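Local coordinates for protein ACDH-11, isoform b (Caenorhabditis elegans, PDB 4Y9J) that binds flavin-adenine dinucleotide as a member of the acyl-CoA dehydrogenase family of flavoproteins, at residues A183-K193 and Y220-V231. Numbering follows the deposited sequence. Where two conformers were deposited one is given.
Sequences AWTSGQWMTEK and YKWFSSAVDADV. With FAD (flavin-adenine dinucleotide), chain E.
Lys221 and Glu192 illustrate how a buried charge can tie two chain segments together beside a flavin site. Lys221 NZ forms a salt bridge with Glu192 OE2 at 2.9 Å, meeting the oxygen on its anti side, and also donates to Trp189 O from above the carbonyl plane. A bend at chi2 (-62°) folds the lysine back to this carbonyl, and Thr205 and Thr234 add further bonds around the pair. Close by, Trp222 N bonds to Thr191 O at 3.0 Å, while Lys193 lays CG over the Trp222 ring face and carries NZ over the face of Tyr220, a cation-pi contact; NZ also hydrogen-bonds Phe17 O and Thr14 O of the second subunit.

The flavin draws on both segments. Thr191 OG1 donates to FAD N1 at 2.8 Å, and Ser225 OG to FAD N5 at 2.7 Å; Gln188 O receives FAD N3-H. Ser224 CB makes a CH-pi contact with the five-membered ring of Trp189, whose NE1 reaches Ser225 O through a water, one of several filling the joins here.

At the other end packing is tight: Asp230 lies over Trp184, its carboxylate only 17° from the ring plane, and OD2 accepts Thr185 N at 2.9 Å. The looser side is at partly exposed Asp230 and Asp228, where one water bridges Thr185 OG1 to Asp228 OD2. Gly187 N to Val231 O, 2.8 Å, fixes the parallel pairing of strands 186-189 and 231-238 in the middle-domain sheet. Strand 285-298 packs against Trp189 and Ser224, and helices 143-158 and 166-175 cover Thr185, Ser186 and Trp184.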
loop_
_atom_site.group_PDB
_atom_site.type_symbol
_atom_site.label_atom_id
_atom_site.label_comp_id
_atom_site.label_asym_id
_atom_site.label_seq_id
_atom_site.Cartn_x
_atom_site.Cartn_y
_atom_site.Cartn_z
ATOM N N ALA B 183 -12.203 28.154 -14.242
ATOM C CA ALA B 183 -12.705 27.152 -15.174
ATOM C C ALA B 183 -13.366 26.005 -14.478
ATOM O O ALA B 183 -12.891 25.535 -13.473
ATOM C CB ALA B 183 -11.611 26.634 -16.107
ATOM N N TRP B 184 -14.383 25.458 -15.101
ATOM C CA TRP B 184 -15.058 24.266 -14.621
ATOM C C TRP B 184 -14.872 23.080 -15.579
ATOM O O TRP B 184 -14.537 23.246 -16.779
ATOM C CB TRP B 184 -16.564 24.499 -14.495
ATOM C CG TRP B 184 -17.048 25.226 -13.275
ATOM C CD1 TRP B 184 -16.291 25.652 -12.190
ATOM C CD2 TRP B 184 -18.398 25.580 -12.957
ATOM N NE1 TRP B 184 -17.075 26.201 -11.262
ATOM C CE2 TRP B 184 -18.374 26.211 -11.701
ATOM C CE3 TRP B 184 -19.606 25.450 -13.611
ATOM C CZ2 TRP B 184 -19.522 26.739 -11.095
ATOM C CZ3 TRP B 184 -20.757 25.960 -12.980
ATOM C CH2 TRP B 184 -20.696 26.581 -11.755
ATOM N N THR B 185 -15.190 21.891 -15.064
ATOM C CA THR B 185 -15.300 20.695 -15.864
ATOM C C THR B 185 -16.648 20.038 -15.562
ATOM O O THR B 185 -17.283 20.370 -14.567
ATOM C CB THR B 185 -14.178 19.672 -15.597
ATOM O OG1 THR B 185 -14.129 19.304 -14.199
ATOM C CG2 THR B 185 -12.873 20.198 -16.096
ATOM N N SER B 186 -17.086 19.155 -16.462
ATOM C CA SER B 186 -18.340 18.448 -16.312
ATOM C C SER B 186 -18.141 16.954 -16.302
ATOM O O SER B 186 -17.233 16.442 -16.957
ATOM C CB SER B 186 -19.316 18.793 -17.418
ATOM O OG SER B 186 -20.602 18.158 -17.292
ATOM N N GLY B 187 -19.079 16.269 -15.657
ATOM C CA GLY B 187 -19.251 14.820 -15.843
ATOM C C GLY B 187 -20.529 14.490 -16.581
ATOM O O GLY B 187 -21.243 15.394 -17.016
ATOM N N GLN B 188 -20.762 13.201 -16.789
ATOM C CA GLN B 188 -21.838 12.688 -17.632
ATOM C C GLN B 188 -22.215 11.387 -16.911
ATOM O O GLN B 188 -21.423 10.446 -16.901
ATOM C CB GLN B 188 -21.263 12.404 -19.046
ATOM C CG GLN B 188 -22.159 11.595 -20.057
ATOM C CD GLN B 188 -21.402 11.122 -21.311
ATOM O OE1 GLN B 188 -20.182 11.260 -21.415
ATOM N NE2 GLN B 188 -22.129 10.474 -22.246
ATOM N N TRP B 189 -23.413 11.331 -16.326
ATOM C CA TRP B 189 -23.811 10.163 -15.479
ATOM C C TRP B 189 -25.019 9.413 -16.073
ATOM O O TRP B 189 -26.172 9.630 -15.714
ATOM C CB TRP B 189 -24.141 10.575 -14.049
ATOM C CG TRP B 189 -23.079 11.352 -13.309
ATOM C CD1 TRP B 189 -21.761 11.481 -13.610
ATOM C CD2 TRP B 189 -23.287 12.112 -12.119
ATOM N NE1 TRP B 189 -21.133 12.294 -12.680
ATOM C CE2 TRP B 189 -22.047 12.706 -11.771
ATOM C CE3 TRP B 189 -24.400 12.368 -11.330
ATOM C CZ2 TRP B 189 -21.894 13.483 -10.674
ATOM C CZ3 TRP B 189 -24.259 13.164 -10.249
ATOM C CH2 TRP B 189 -23.011 13.723 -9.930
ATOM N N MET B 190 -24.728 8.497 -16.970
ATOM C CA MET B 190 -25.706 7.697 -17.655
ATOM C C MET B 190 -25.841 6.263 -17.196
ATOM O O MET B 190 -26.989 5.723 -17.012
ATOM C CB MET B 190 -25.401 7.680 -19.160
ATOM C CG MET B 190 -25.779 8.985 -19.808
ATOM S SD MET B 190 -25.311 9.130 -21.566
ATOM C CE MET B 190 -26.288 7.810 -22.310
ATOM N N THR B 191 -24.691 5.635 -17.047
ATOM C CA THR B 191 -24.576 4.216 -16.825
ATOM C C THR B 191 -25.069 3.817 -15.461
ATOM O O THR B 191 -24.682 4.419 -14.447
ATOM C CB THR B 191 -23.193 3.707 -17.085
ATOM O OG1 THR B 191 -22.792 4.005 -18.413
ATOM C CG2 THR B 191 -23.112 2.198 -16.814
ATOM N N GLU B 192 -25.938 2.807 -15.434
ATOM C CA GLU B 192 -26.433 2.272 -14.170
ATOM C C GLU B 192 -26.202 0.748 -14.111
ATOM O O GLU B 192 -25.824 0.154 -15.111
ATOM C CB GLU B 192 -27.875 2.661 -13.966
ATOM C CG GLU B 192 -28.089 4.202 -13.976
ATOM C CD GLU B 192 -29.333 4.684 -13.319
ATOM O OE1 GLU B 192 -30.091 3.887 -12.688
ATOM O OE2 GLU B 192 -29.631 5.915 -13.480
ATOM N N LYS B 193 -26.530 0.097 -12.994
ATOM C CA LYS B 193 -26.192 -1.311 -12.868
ATOM C C LYS B 193 -26.912 -2.190 -13.947
ATOM O O LYS B 193 -26.341 -3.141 -14.488
ATOM C CB LYS B 193 -26.476 -1.837 -11.476
ATOM C CG LYS B 193 -25.530 -1.266 -10.409
ATOM C CD LYS B 193 -25.889 -1.754 -9.003
ATOM C CE LYS B 193 -27.024 -0.943 -8.419
ATOM N NZ LYS B 193 -27.500 -1.455 -7.148
ATOM N N TYR B 220 -28.874 5.362 -8.450
ATOM C CA TYR B 220 -27.555 4.856 -8.261
ATOM C C TYR B 220 -26.775 4.960 -9.573
ATOM O O TYR B 220 -27.194 4.330 -10.560
ATOM C CB TYR B 220 -27.596 3.405 -7.783
ATOM C CG TYR B 220 -26.276 2.910 -7.209
ATOM C CD1 TYR B 220 -25.192 2.535 -7.997
ATOM C CD2 TYR B 220 -26.161 2.737 -5.858
ATOM C CE1 TYR B 220 -24.019 2.055 -7.424
ATOM C CE2 TYR B 220 -24.981 2.326 -5.280
ATOM C CZ TYR B 220 -23.927 1.950 -6.037
ATOM O OH TYR B 220 -22.779 1.550 -5.384
ATOM N N LYS B 221 -25.721 5.764 -9.630
ATOM C CA LYS B 221 -24.935 5.908 -10.847
ATOM C C LYS B 221 -23.740 4.962 -10.733
ATOM O O LYS B 221 -22.917 5.053 -9.833
ATOM C CB LYS B 221 -24.536 7.350 -11.031
ATOM C CG LYS B 221 -25.732 8.249 -11.175
ATOM C CD LYS B 221 -26.582 7.896 -12.429
ATOM C CE LYS B 221 -27.843 8.717 -12.499
ATOM N NZ LYS B 221 -28.494 8.532 -13.826
ATOM N N TRP B 222 -23.657 4.025 -11.653
ATOM C CA TRP B 222 -22.752 2.878 -11.533
ATOM C C TRP B 222 -21.346 3.165 -11.977
ATOM O O TRP B 222 -20.442 2.502 -11.481
ATOM C CB TRP B 222 -23.361 1.705 -12.319
ATOM C CG TRP B 222 -22.655 0.409 -12.382
ATOM C CD1 TRP B 222 -22.500 -0.340 -13.535
ATOM C CD2 TRP B 222 -22.219 -0.417 -11.306
ATOM N NE1 TRP B 222 -21.868 -1.523 -13.252
ATOM C CE2 TRP B 222 -21.712 -1.619 -11.883
ATOM C CE3 TRP B 222 -22.232 -0.296 -9.904
ATOM C CZ2 TRP B 222 -21.177 -2.641 -11.101
ATOM C CZ3 TRP B 222 -21.681 -1.309 -9.128
ATOM C CH2 TRP B 222 -21.149 -2.463 -9.732
ATOM N N PHE B 223 -21.167 4.063 -12.950
ATOM C CA PHE B 223 -19.859 4.572 -13.351
ATOM C C PHE B 223 -20.008 6.079 -13.469
ATOM O O PHE B 223 -20.767 6.534 -14.344
ATOM C CB PHE B 223 -19.339 4.102 -14.732
ATOM C CG PHE B 223 -18.845 2.663 -14.763
ATOM C CD1 PHE B 223 -19.737 1.593 -14.664
ATOM C CD2 PHE B 223 -17.485 2.379 -14.793
ATOM C CE1 PHE B 223 -19.238 0.256 -14.668
ATOM C CE2 PHE B 223 -17.018 1.058 -14.780
ATOM C CZ PHE B 223 -17.900 0.023 -14.711
ATOM N N SER B 224 -19.249 6.814 -12.648
ATOM C CA SER B 224 -19.228 8.309 -12.738
ATOM C C SER B 224 -17.800 8.788 -12.695
ATOM O O SER B 224 -17.200 8.881 -11.615
ATOM C CB SER B 224 -19.997 8.878 -11.538
ATOM O OG SER B 224 -21.332 8.546 -11.620
ATOM N N SER B 225 -17.226 9.008 -13.854
ATOM C CA SER B 225 -15.880 9.475 -13.995
ATOM C C SER B 225 -15.717 10.981 -13.753
ATOM O O SER B 225 -16.621 11.757 -13.972
ATOM C CB SER B 225 -15.353 9.102 -15.379
ATOM O OG SER B 225 -15.167 7.712 -15.485
ATOM N N ALA B 226 -14.538 11.354 -13.232
ATOM C CA ALA B 226 -14.172 12.747 -12.936
ATOM C C ALA B 226 -15.134 13.337 -11.953
ATOM O O ALA B 226 -15.713 14.419 -12.168
ATOM C CB ALA B 226 -14.103 13.581 -14.212
ATOM N N VAL B 227 -15.326 12.638 -10.821
ATOM C CA VAL B 227 -16.148 13.183 -9.726
ATOM C C VAL B 227 -15.540 14.394 -8.975
ATOM O O VAL B 227 -16.178 14.951 -8.113
ATOM C CB VAL B 227 -16.565 12.074 -8.695
ATOM C CG1 VAL B 227 -17.680 11.233 -9.221
ATOM C CG2 VAL B 227 -15.431 11.221 -8.291
ATOM N N ASP B 228 -14.329 14.785 -9.339
ATOM C CA ASP B 228 -13.768 16.061 -8.986
ATOM C C ASP B 228 -14.364 17.245 -9.883
ATOM O O ASP B 228 -13.967 18.410 -9.668
ATOM C CB ASP B 228 -12.277 16.048 -9.197
ATOM C CG ASP B 228 -11.915 15.743 -10.623
ATOM O OD1 ASP B 228 -12.303 14.671 -11.174
ATOM O OD2 ASP B 228 -11.216 16.554 -11.244
ATOM N N ALA B 229 -15.239 16.931 -10.833
ATOM C CA ALA B 229 -15.815 17.962 -11.724
ATOM C C ALA B 229 -16.791 18.889 -10.970
ATOM O O ALA B 229 -17.159 18.615 -9.813
ATOM C CB ALA B 229 -16.559 17.306 -12.824
ATOM N N ASP B 230 -17.193 19.984 -11.610
ATOM C CA ASP B 230 -18.051 20.955 -10.967
ATOM C C ASP B 230 -19.524 20.728 -11.205
ATOM O O ASP B 230 -20.350 21.067 -10.347
ATOM C CB ASP B 230 -17.617 22.347 -11.412
ATOM C CG ASP B 230 -16.131 22.532 -11.226
ATOM O OD1 ASP B 230 -15.783 22.819 -10.072
ATOM O OD2 ASP B 230 -15.325 22.276 -12.201
ATOM N N VAL B 231 -19.866 20.220 -12.386
ATOM C CA VAL B 231 -21.247 19.938 -12.778
ATOM C C VAL B 231 -21.301 18.595 -13.486
ATOM O O VAL B 231 -20.284 18.018 -13.868
ATOM C CB VAL B 231 -21.840 21.014 -13.718
ATOM C CG1 VAL B 231 -21.959 22.350 -13.023
ATOM C CG2 VAL B 231 -21.034 21.109 -15.001
HETATM P PA FAD E . -23.243 -3.931 -21.424
HETATM O O1A FAD E . -24.186 -3.193 -22.374
HETATM O O2A FAD E . -23.871 -4.725 -20.267
HETATM O O5B FAD E . -22.441 -5.078 -22.231
HETATM C C5B FAD E . -21.665 -4.707 -23.364
HETATM C C4B FAD E . -21.669 -5.876 -24.308
HETATM O O4B FAD E . -23.058 -6.094 -24.639
HETATM C C3B FAD E . -20.892 -5.647 -25.565
HETATM O O3B FAD E . -20.550 -6.914 -26.244
HETATM C C2B FAD E . -21.992 -5.043 -26.417
HETATM O O2B FAD E . -21.683 -5.120 -27.818
HETATM C C1B FAD E . -23.190 -5.947 -26.037
HETATM N N9A FAD E . -24.478 -5.346 -26.432
HETATM C C8A FAD E . -25.154 -4.349 -25.780
HETATM N N7A FAD E . -26.274 -4.017 -26.486
HETATM C C5A FAD E . -26.342 -4.845 -27.575
HETATM C C6A FAD E . -27.262 -5.027 -28.701
HETATM N N6A FAD E . -28.389 -4.266 -28.791
HETATM N N1A FAD E . -26.941 -5.982 -29.609
HETATM C C2A FAD E . -25.822 -6.711 -29.522
HETATM N N3A FAD E . -24.943 -6.608 -28.525
HETATM C C4A FAD E . -25.158 -5.705 -27.541
HETATM N N1 FAD E . -20.598 5.732 -17.958
HETATM C C2 FAD E . -21.093 6.944 -17.564
HETATM O O2 FAD E . -22.303 7.180 -17.816
HETATM N N3 FAD E . -20.379 7.892 -17.058
HETATM C C4 FAD E . -19.100 7.818 -16.771
HETATM O O4 FAD E . -18.494 8.739 -16.269
HETATM C C4X FAD E . -18.463 6.505 -17.147
HETATM N N5 FAD E . -17.130 6.301 -16.748
HETATM C C5X FAD E . -16.651 5.019 -17.135
HETATM C C6 FAD E . -15.280 4.795 -16.810
HETATM C C7 FAD E . -14.697 3.540 -17.190
HETATM C C7M FAD E . -13.248 3.386 -16.859
HETATM C C8 FAD E . -15.542 2.536 -17.802
HETATM C C8M FAD E . -14.935 1.175 -18.182
HETATM C C9 FAD E . -16.880 2.743 -18.119
HETATM C C9A FAD E . -17.482 3.995 -17.762
HETATM N N10 FAD E . -18.807 4.202 -18.026
HETATM C C10 FAD E . -19.323 5.475 -17.680
HETATM C "C1'" FAD E . -19.644 3.179 -18.543
HETATM C "C2'" FAD E . -19.613 2.830 -20.036
HETATM O "O2'" FAD E . -20.299 3.778 -20.830
HETATM C "C3'" FAD E . -20.248 1.454 -20.213
HETATM O "O3'" FAD E . -19.371 0.567 -19.564
HETATM C "C4'" FAD E . -20.433 1.115 -21.681
HETATM O "O4'" FAD E . -21.335 2.020 -22.321
HETATM C "C5'" FAD E . -20.899 -0.335 -21.853
HETATM O "O5'" FAD E . -22.185 -0.537 -21.135
HETATM P P FAD E . -22.214 -1.702 -19.951
HETATM O O1P FAD E . -21.018 -1.509 -19.106
HETATM O O2P FAD E . -23.602 -1.694 -19.361
HETATM O O3P FAD E . -22.042 -3.068 -20.836
HETATM O O HOH W 1 -12.590 16.884 -13.787
HETATM O O HOH W 2 -18.940 11.376 -15.543
HETATM O O HOH W 3 -18.546 13.463 -12.616
HETATM O O HOH W 4 -23.477 7.136 -14.286
HETATM O O HOH W 5 -30.608 3.716 -10.047
HETATM O O HOH W 6 -27.225 1.512 -10.767
#